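PDB 6N1N: beta-lactamase from Sebaldella termitidis, which probably hydrolyses beta-lactam antibiotics to substituted beta-amino acids as a class D serine beta-lactamase, a source of antibiotic resistance. Local coordinates for residues R47-T52 with R141-S146; N91-Y96 with V172-I177; T185-T190 with V204-A209. All blocks are in the same frame, centred on the assembly; numbering follows the deposited sequence. Where two conformers were deposited one is given.

Contact 1 of 3, residues R47-T52 with R141-S146; sequences RLPAST and RSLKIS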
# COMPACT_ATOMS: atom_id res chain seq x y z
N ARG A 47 -2.84 -9.29 7.58
CA ARG A 47 -3.78 -9.73 6.56
C ARG A 47 -3.10 -9.63 5.20
O ARG A 47 -2.07 -8.97 5.05
CB ARG A 47 -5.07 -8.91 6.57
CG ARG A 47 -5.82 -9.03 7.89
CD ARG A 47 -7.20 -8.54 7.77
NE ARG A 47 -8.00 -8.69 8.98
CZ ARG A 47 -8.83 -9.69 9.24
NH1 ARG A 47 -8.97 -10.70 8.38
NH2 ARG A 47 -9.53 -9.69 10.36
N LEU A 48 -3.70 -10.27 4.17
CA LEU A 48 -3.11 -10.23 2.84
C LEU A 48 -2.94 -8.78 2.39
O LEU A 48 -3.79 -7.93 2.70
CB LEU A 48 -3.94 -11.01 1.81
CG LEU A 48 -5.15 -10.36 1.11
CD1 LEU A 48 -5.62 -11.30 -0.03
CD2 LEU A 48 -6.26 -10.12 2.09
N PRO A 49 -1.83 -8.46 1.70
CA PRO A 49 -1.62 -7.07 1.25
C PRO A 49 -2.43 -6.67 0.03
O PRO A 49 -2.66 -5.47 -0.17
CB PRO A 49 -0.13 -7.05 0.90
CG PRO A 49 0.18 -8.49 0.54
CD PRO A 49 -0.62 -9.28 1.53
N ALA A 50 -2.84 -7.64 -0.78
CA ALA A 50 -3.50 -7.37 -2.05
C ALA A 50 -2.70 -6.32 -2.82
O ALA A 50 -1.48 -6.41 -2.85
CB ALA A 50 -4.95 -6.98 -1.83
N SER A 51 -3.35 -5.37 -3.50
CA SER A 51 -2.60 -4.53 -4.42
C SER A 51 -1.74 -3.49 -3.70
O SER A 51 -1.02 -2.77 -4.41
CB SER A 51 -3.52 -3.82 -5.41
OG SER A 51 -4.17 -4.75 -6.28
N THR A 52 -1.76 -3.38 -2.37
CA THR A 52 -0.73 -2.56 -1.74
C THR A 52 0.65 -3.12 -2.02
O THR A 52 1.65 -2.40 -1.88
CB THR A 52 -0.91 -2.40 -0.22
OG1 THR A 52 -0.69 -3.63 0.46
CG2 THR A 52 -2.29 -1.82 0.12
N ARG A 141 -3.60 -15.00 0.05
CA ARG A 141 -3.65 -15.13 1.52
C ARG A 141 -2.41 -15.82 2.10
O ARG A 141 -2.35 -16.01 3.34
CB ARG A 141 -4.93 -15.86 1.97
CG ARG A 141 -6.18 -15.33 1.27
CD ARG A 141 -7.49 -15.83 1.87
NE ARG A 141 -7.63 -17.28 1.84
CZ ARG A 141 -7.88 -18.00 0.75
NH1 ARG A 141 -8.01 -17.41 -0.44
NH2 ARG A 141 -8.00 -19.32 0.85
N SER A 142 -1.42 -16.17 1.29
CA SER A 142 -0.18 -16.72 1.83
C SER A 142 0.59 -15.62 2.52
O SER A 142 0.78 -15.63 3.76
CB SER A 142 0.65 -17.39 0.73
OG SER A 142 1.04 -16.51 -0.30
N LEU A 143 1.05 -14.63 1.76
CA LEU A 143 1.70 -13.45 2.32
C LEU A 143 0.71 -12.59 3.09
O LEU A 143 -0.40 -12.31 2.63
CB LEU A 143 2.35 -12.64 1.19
CG LEU A 143 3.11 -11.37 1.61
CD1 LEU A 143 4.28 -11.71 2.52
CD2 LEU A 143 3.67 -10.65 0.39
N LYS A 144 1.11 -12.17 4.28
CA LYS A 144 0.26 -11.33 5.10
C LYS A 144 1.14 -10.31 5.81
O LYS A 144 2.29 -10.60 6.13
CB LYS A 144 -0.53 -12.12 6.15
CG LYS A 144 -1.51 -13.17 5.60
CD LYS A 144 -2.34 -13.78 6.75
CE LYS A 144 -3.18 -14.96 6.32
NZ LYS A 144 -4.25 -14.58 5.36
N ILE A 145 0.58 -9.13 6.10
CA ILE A 145 1.32 -8.03 6.72
C ILE A 145 0.38 -7.20 7.58
O ILE A 145 -0.81 -7.09 7.31
CB ILE A 145 2.03 -7.17 5.64
CG1 ILE A 145 2.93 -6.11 6.29
CG2 ILE A 145 1.01 -6.49 4.68
CD1 ILE A 145 3.90 -5.49 5.32
N SER A 146 0.93 -6.65 8.69
CA SER A 146 0.09 -5.83 9.55
C SER A 146 0.20 -4.37 9.16
O SER A 146 1.14 -3.97 8.46
CB SER A 146 0.51 -5.98 11.01
OG SER A 146 1.76 -5.34 11.23
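Arg47 and Ile145 join two loop segments through a single antiparallel bridge. Arg47 N gives to Ile145 O at 3.0 Å, and Ile145 N returns a bond of 2.9 Å to Arg47 O. Lys144 lies next to this bridge. Its CB sits 3.7 Å from Arg47 O and its CG 3.9 Å from Leu48 N, while CD and CE carry the chain onward nearly straight. The bend comes at the last torsion (chi4 -66°), which brings NZ back to its own segment: it binds Arg141 O at 3.1 Å, in the carbonyl plane and on a lone pair. NZ also forms a salt bridge with Glu195, which takes another from Arg47 NH1, so one carboxylate holds a cation from each segment. Deeper in, Pro49 lies across Leu143 at about a right angle, CG to CD2 4.1 Å, and its CB meets Ile145 CG2 at 4.0 Å. Pro49 O accepts from both Thr52 N and Thr52 OG1 where the chain enters the Ser-X-X-Lys motif of serine beta-lactamases, with Ser51 the predicted acylated serine and a carboxylated lysine at position 54.

Contact 2 of 3, residues N91-Y96 with V172-I177; sequences NLREAY and VKDIMI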
# COMPACT_ATOMS: atom_id res chain seq x y z
N ASN A 91 2.96 0.55 -19.19
CA ASN A 91 4.22 0.70 -18.50
C ASN A 91 3.99 0.69 -16.98
O ASN A 91 2.86 0.64 -16.49
CB ASN A 91 4.95 1.97 -18.97
CG ASN A 91 4.19 3.25 -18.66
OD1 ASN A 91 3.60 3.40 -17.59
ND2 ASN A 91 4.22 4.19 -19.61
N LEU A 92 5.10 0.72 -16.23
CA LEU A 92 5.01 0.59 -14.77
C LEU A 92 4.20 1.72 -14.15
O LEU A 92 3.43 1.49 -13.21
CB LEU A 92 6.42 0.56 -14.18
CG LEU A 92 6.54 0.40 -12.68
CD1 LEU A 92 6.17 -1.01 -12.22
CD2 LEU A 92 7.95 0.73 -12.23
N ARG A 93 4.38 2.95 -14.63
CA ARG A 93 3.61 4.07 -14.08
C ARG A 93 2.12 3.84 -14.25
O ARG A 93 1.34 4.04 -13.31
CB ARG A 93 4.02 5.38 -14.75
CG ARG A 93 3.30 6.58 -14.12
CD ARG A 93 3.62 7.88 -14.84
NE ARG A 93 5.04 8.20 -14.80
CZ ARG A 93 5.63 8.85 -13.80
NH1 ARG A 93 4.93 9.22 -12.73
NH2 ARG A 93 6.92 9.11 -13.86
N GLU A 94 1.70 3.42 -15.44
CA GLU A 94 0.30 3.17 -15.73
C GLU A 94 -0.22 1.96 -14.96
O GLU A 94 -1.34 1.97 -14.44
CB GLU A 94 0.12 2.95 -17.23
CG GLU A 94 0.48 4.13 -18.14
CD GLU A 94 0.52 3.72 -19.60
OE1 GLU A 94 1.16 2.69 -19.91
OE2 GLU A 94 -0.10 4.42 -20.43
N ALA A 95 0.55 0.88 -14.95
CA ALA A 95 0.11 -0.32 -14.23
C ALA A 95 -0.11 -0.02 -12.75
O ALA A 95 -1.08 -0.52 -12.15
CB ALA A 95 1.14 -1.43 -14.43
N TYR A 96 0.75 0.79 -12.15
CA TYR A 96 0.55 1.22 -10.77
C TYR A 96 -0.73 2.04 -10.63
O TYR A 96 -1.58 1.78 -9.76
CB TYR A 96 1.78 2.00 -10.31
CG TYR A 96 1.79 2.39 -8.84
CD1 TYR A 96 2.45 1.61 -7.91
CD2 TYR A 96 1.16 3.54 -8.40
CE1 TYR A 96 2.47 1.96 -6.58
CE2 TYR A 96 1.17 3.89 -7.09
CZ TYR A 96 1.83 3.11 -6.17
OH TYR A 96 1.85 3.46 -4.83
N VAL A 172 10.21 5.11 -8.12
CA VAL A 172 9.05 4.65 -7.36
C VAL A 172 8.47 5.79 -6.52
O VAL A 172 7.25 5.97 -6.47
CB VAL A 172 9.39 3.41 -6.51
CG1 VAL A 172 8.25 3.09 -5.55
CG2 VAL A 172 9.66 2.20 -7.41
N LYS A 173 9.32 6.62 -5.90
CA LYS A 173 8.77 7.75 -5.15
C LYS A 173 7.95 8.68 -6.04
O LYS A 173 6.97 9.28 -5.58
CB LYS A 173 9.90 8.53 -4.45
CG LYS A 173 10.38 7.87 -3.14
CD LYS A 173 11.54 8.59 -2.50
CE LYS A 173 11.81 8.08 -1.12
NZ LYS A 173 12.94 8.77 -0.45
N ASP A 174 8.31 8.78 -7.32
CA ASP A 174 7.56 9.65 -8.22
C ASP A 174 6.24 9.00 -8.64
O ASP A 174 5.17 9.63 -8.57
CB ASP A 174 8.41 10.01 -9.43
CG ASP A 174 7.73 11.00 -10.34
OD1 ASP A 174 7.51 12.16 -9.92
OD2 ASP A 174 7.43 10.63 -11.49
N ILE A 175 6.27 7.73 -9.05
CA ILE A 175 5.02 7.14 -9.53
C ILE A 175 4.02 6.98 -8.39
O ILE A 175 2.81 6.90 -8.65
CB ILE A 175 5.24 5.80 -10.26
CG1 ILE A 175 5.56 4.63 -9.34
CG2 ILE A 175 6.28 5.98 -11.35
CD1 ILE A 175 5.76 3.28 -10.10
N MSE A 176 4.49 6.94 -7.14
CA MSE A 176 3.59 6.81 -6.00
C MSE A 176 2.73 8.06 -5.72
O MSE A 176 1.75 7.99 -4.97
CB MSE A 176 4.38 6.48 -4.73
CG MSE A 176 4.87 5.07 -4.69
SE MSE A 176 6.00 4.82 -3.07
CE MSE A 176 4.57 4.85 -1.73
N ILE A 177 3.12 9.19 -6.29
CA ILE A 177 2.38 10.43 -6.04
C ILE A 177 1.03 10.34 -6.72
O ILE A 177 0.94 10.34 -7.95
CB ILE A 177 3.13 11.67 -6.53
CG1 ILE A 177 4.46 11.75 -5.82
CG2 ILE A 177 2.24 12.92 -6.31
CD1 ILE A 177 5.38 12.83 -6.42
O HOH W 1 1.42 6.10 -11.35
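Leu92 is the first residue of 91-96 to touch the other helix, one step after Asn91, which opens its own helix with a capping box: Asn91 OD1 accepts from Glu94 N at 2.9 Å, and Glu94 OE1 accepts from Asn91 N. Leu92 meets Ile175 at about a right angle, its CG 3.9 Å from the CD1 tip. Arg93 follows with CG anti to the backbone N (chi1 -176°), and a bend at chi3 turns the guanidinium to Asp174. Arg93 NH2 and NH1 both grip one carboxylate oxygen, Asp174 OD2, at 2.9 and 3.1 Å. That oxygen lies at the guanidinium edge, in its plane, while the carboxylate is turned 77° from it. Ile175 CG2 sits over the centre of one guanidinium face, 3.7 Å above the plane. The carbonyls of Arg93 and Ile175 are bridged by a water that donates to each. Tyr96, last in the segment, places Ile175 CG1 over one face of its ring and carries its OH to 3.4 Å from CG of Met176, a selenomethionine here. The chemistry is thus graded, from an apolar patch centred on Ile175 to a salt bridge at the partly exposed margin. Since Glu70 also pairs with Arg93 NH2, two carboxylates share this guanidinium, which would be expected to keep its positive charge well compensated.

Contact 3 of 3, residues T185-T190 with V204-A209; sequences TLRGKT and VGYIEA. With SO4 (sulfate ion), chain C.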
# COMPACT_ATOMS: atom_id res chain seq x y z
N THR A 185 1.88 16.62 -0.49
CA THR A 185 2.13 15.62 -1.52
C THR A 185 1.75 14.28 -0.91
O THR A 185 2.35 13.86 0.09
CB THR A 185 3.59 15.59 -1.98
OG1 THR A 185 3.94 16.86 -2.51
CG2 THR A 185 3.81 14.53 -3.05
N LEU A 186 0.76 13.64 -1.50
CA LEU A 186 0.22 12.39 -1.02
C LEU A 186 0.68 11.23 -1.89
O LEU A 186 0.52 11.26 -3.12
CB LEU A 186 -1.31 12.48 -1.01
CG LEU A 186 -2.07 11.21 -0.69
CD1 LEU A 186 -1.80 10.77 0.78
CD2 LEU A 186 -3.57 11.39 -0.96
N ARG A 187 1.24 10.21 -1.26
CA ARG A 187 1.54 8.93 -1.90
C ARG A 187 0.70 7.87 -1.20
O ARG A 187 0.89 7.61 -0.01
CB ARG A 187 3.03 8.60 -1.78
CG ARG A 187 3.91 9.54 -2.54
CD ARG A 187 5.37 9.38 -2.17
NE ARG A 187 6.25 10.17 -3.03
CZ ARG A 187 6.61 11.42 -2.81
NH1 ARG A 187 6.17 12.06 -1.74
NH2 ARG A 187 7.41 12.04 -3.67
N GLY A 188 -0.28 7.30 -1.89
CA GLY A 188 -1.13 6.31 -1.25
C GLY A 188 -1.56 5.27 -2.25
O GLY A 188 -1.76 5.60 -3.42
N LYS A 189 -1.67 4.02 -1.82
CA LYS A 189 -2.05 2.91 -2.70
C LYS A 189 -3.13 2.10 -2.01
O LYS A 189 -3.02 1.77 -0.81
CB LYS A 189 -0.86 2.00 -3.06
CG LYS A 189 -1.19 0.80 -3.97
CD LYS A 189 -1.41 1.25 -5.40
CE LYS A 189 -2.01 0.15 -6.29
NZ LYS A 189 -3.49 -0.04 -6.08
N THR A 190 -4.18 1.79 -2.76
CA THR A 190 -5.25 0.93 -2.32
C THR A 190 -4.96 -0.54 -2.57
O THR A 190 -4.22 -0.94 -3.47
CB THR A 190 -6.51 1.35 -3.05
OG1 THR A 190 -6.20 1.40 -4.46
CG2 THR A 190 -6.93 2.68 -2.60
N VAL A 204 -2.66 2.66 2.07
CA VAL A 204 -1.40 2.83 2.79
C VAL A 204 -0.51 3.78 2.00
O VAL A 204 -0.69 3.97 0.79
CB VAL A 204 -0.68 1.48 3.01
CG1 VAL A 204 -1.61 0.44 3.67
CG2 VAL A 204 -0.05 0.95 1.71
N GLY A 205 0.43 4.41 2.70
CA GLY A 205 1.33 5.34 2.04
C GLY A 205 1.90 6.34 3.03
O GLY A 205 2.07 6.04 4.21
N TYR A 206 2.21 7.53 2.52
CA TYR A 206 2.67 8.60 3.38
C TYR A 206 2.33 9.93 2.71
O TYR A 206 2.22 10.03 1.49
CB TYR A 206 4.17 8.50 3.72
CG TYR A 206 5.22 8.62 2.62
CD1 TYR A 206 5.78 9.85 2.29
CD2 TYR A 206 5.75 7.50 2.01
CE1 TYR A 206 6.80 9.96 1.35
CE2 TYR A 206 6.77 7.60 1.03
CZ TYR A 206 7.28 8.84 0.70
OH TYR A 206 8.32 8.95 -0.23
N ILE A 207 2.17 10.94 3.55
CA ILE A 207 1.82 12.28 3.11
C ILE A 207 2.87 13.23 3.65
O ILE A 207 3.19 13.21 4.85
CB ILE A 207 0.40 12.67 3.56
CG1 ILE A 207 0.03 14.03 2.92
CG2 ILE A 207 0.22 12.73 5.09
CD1 ILE A 207 -1.48 14.41 3.09
N GLU A 208 3.40 14.06 2.76
CA GLU A 208 4.34 15.14 3.10
C GLU A 208 3.53 16.40 3.33
O GLU A 208 2.86 16.90 2.40
CB GLU A 208 5.36 15.34 1.97
CG GLU A 208 6.26 14.11 1.76
CD GLU A 208 7.18 14.13 0.55
OE1 GLU A 208 6.79 14.66 -0.51
OE2 GLU A 208 8.32 13.57 0.65
N ALA A 209 3.59 16.94 4.55
CA ALA A 209 2.78 18.08 4.94
C ALA A 209 3.38 18.68 6.19
O ALA A 209 3.96 17.97 7.01
CB ALA A 209 1.33 17.67 5.21
S SO4 C . -7.33 -1.74 -5.74
O1 SO4 C . -8.47 -1.70 -6.65
O2 SO4 C . -6.40 -2.84 -6.12
O3 SO4 C . -6.58 -0.49 -5.84
O4 SO4 C . -7.84 -1.92 -4.38
O HOH W 2 4.10 11.76 0.07
O HOH W 3 8.02 14.69 -2.85
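Val204 pairs with Lys189 within a regular antiparallel ladder: Val204 N reaches Lys189 O at 3.0 Å, and Lys189 N binds Val204 O in return. Lys189 NZ bonds to Thr190 O and to Ser99 OG, and Thr190 OG1 makes a very short hydrogen bond to a sulfate, probably from the crystallisation liquor. Gly205 faces Gly188 in a non-hydrogen-bonded pair, their CA atoms 4.2 Å apart. Gly205 has an unusual backbone conformation, and its CA lies 3.1 Å from Arg187 O in a CA-H...O contact. Tyr206 exchanges two backbone bonds with Arg187, and the side chains run alongside each other, pointing the same way. With CG set between the backbone N and the carbonyl carbon (chi1 65°), the ring lies 18° from the guanidinium plane; Arg187 CD comes within 3.5 Å of Tyr206 CZ, and the hydroxyl sits over one guanidinium face. Ile207, on the other face of the sheet, offers its CB to Leu186 CD1 at 4.0 Å. Glu208 pairs with Thr185 and sends OE1 to Arg187 NH1, a salt bridge of 2.9 Å in the guanidinium plane but 77° out of the carboxylate plane. Two waters, also at the guanidinium edge, link Arg187 to Glu208 OE1 and to the Thr185 and Tyr206 carbonyls. This hairpin lies inside the sheet, with strand 177-180 beside 185-190 and strand 212-222 beside 204-209. Helix 228-245 packs on the Leu186 and Ile207 face, whereas on the Arg187 face Lys173 O, from helix 166-175, accepts from Arg187 NE.

Contacts 2 and 3 are buried, the first helix packing with a salt bridge at its margin, the second regular sheet, whereas contact 1 joins two loops and is only partly buried. Contacts 1 and 2 do not touch, their centres about 20 Å apart, but each meets contact 3. From contact 1, Ser51 and Thr52 pack against Lys189, which begins the Lys-Thr-Gly motif of the family; from contact 2, Tyr96 OH also lies against Lys189 and Met176 O against Arg187. A sulfate, probably from the crystallisation liquor, lies by Thr190 and Ser51 at the predicted active site, where contacts 1 and 3 meet. Ladder bonds dominate contact 3, side chains contact 2, and a lone bridge contact 1.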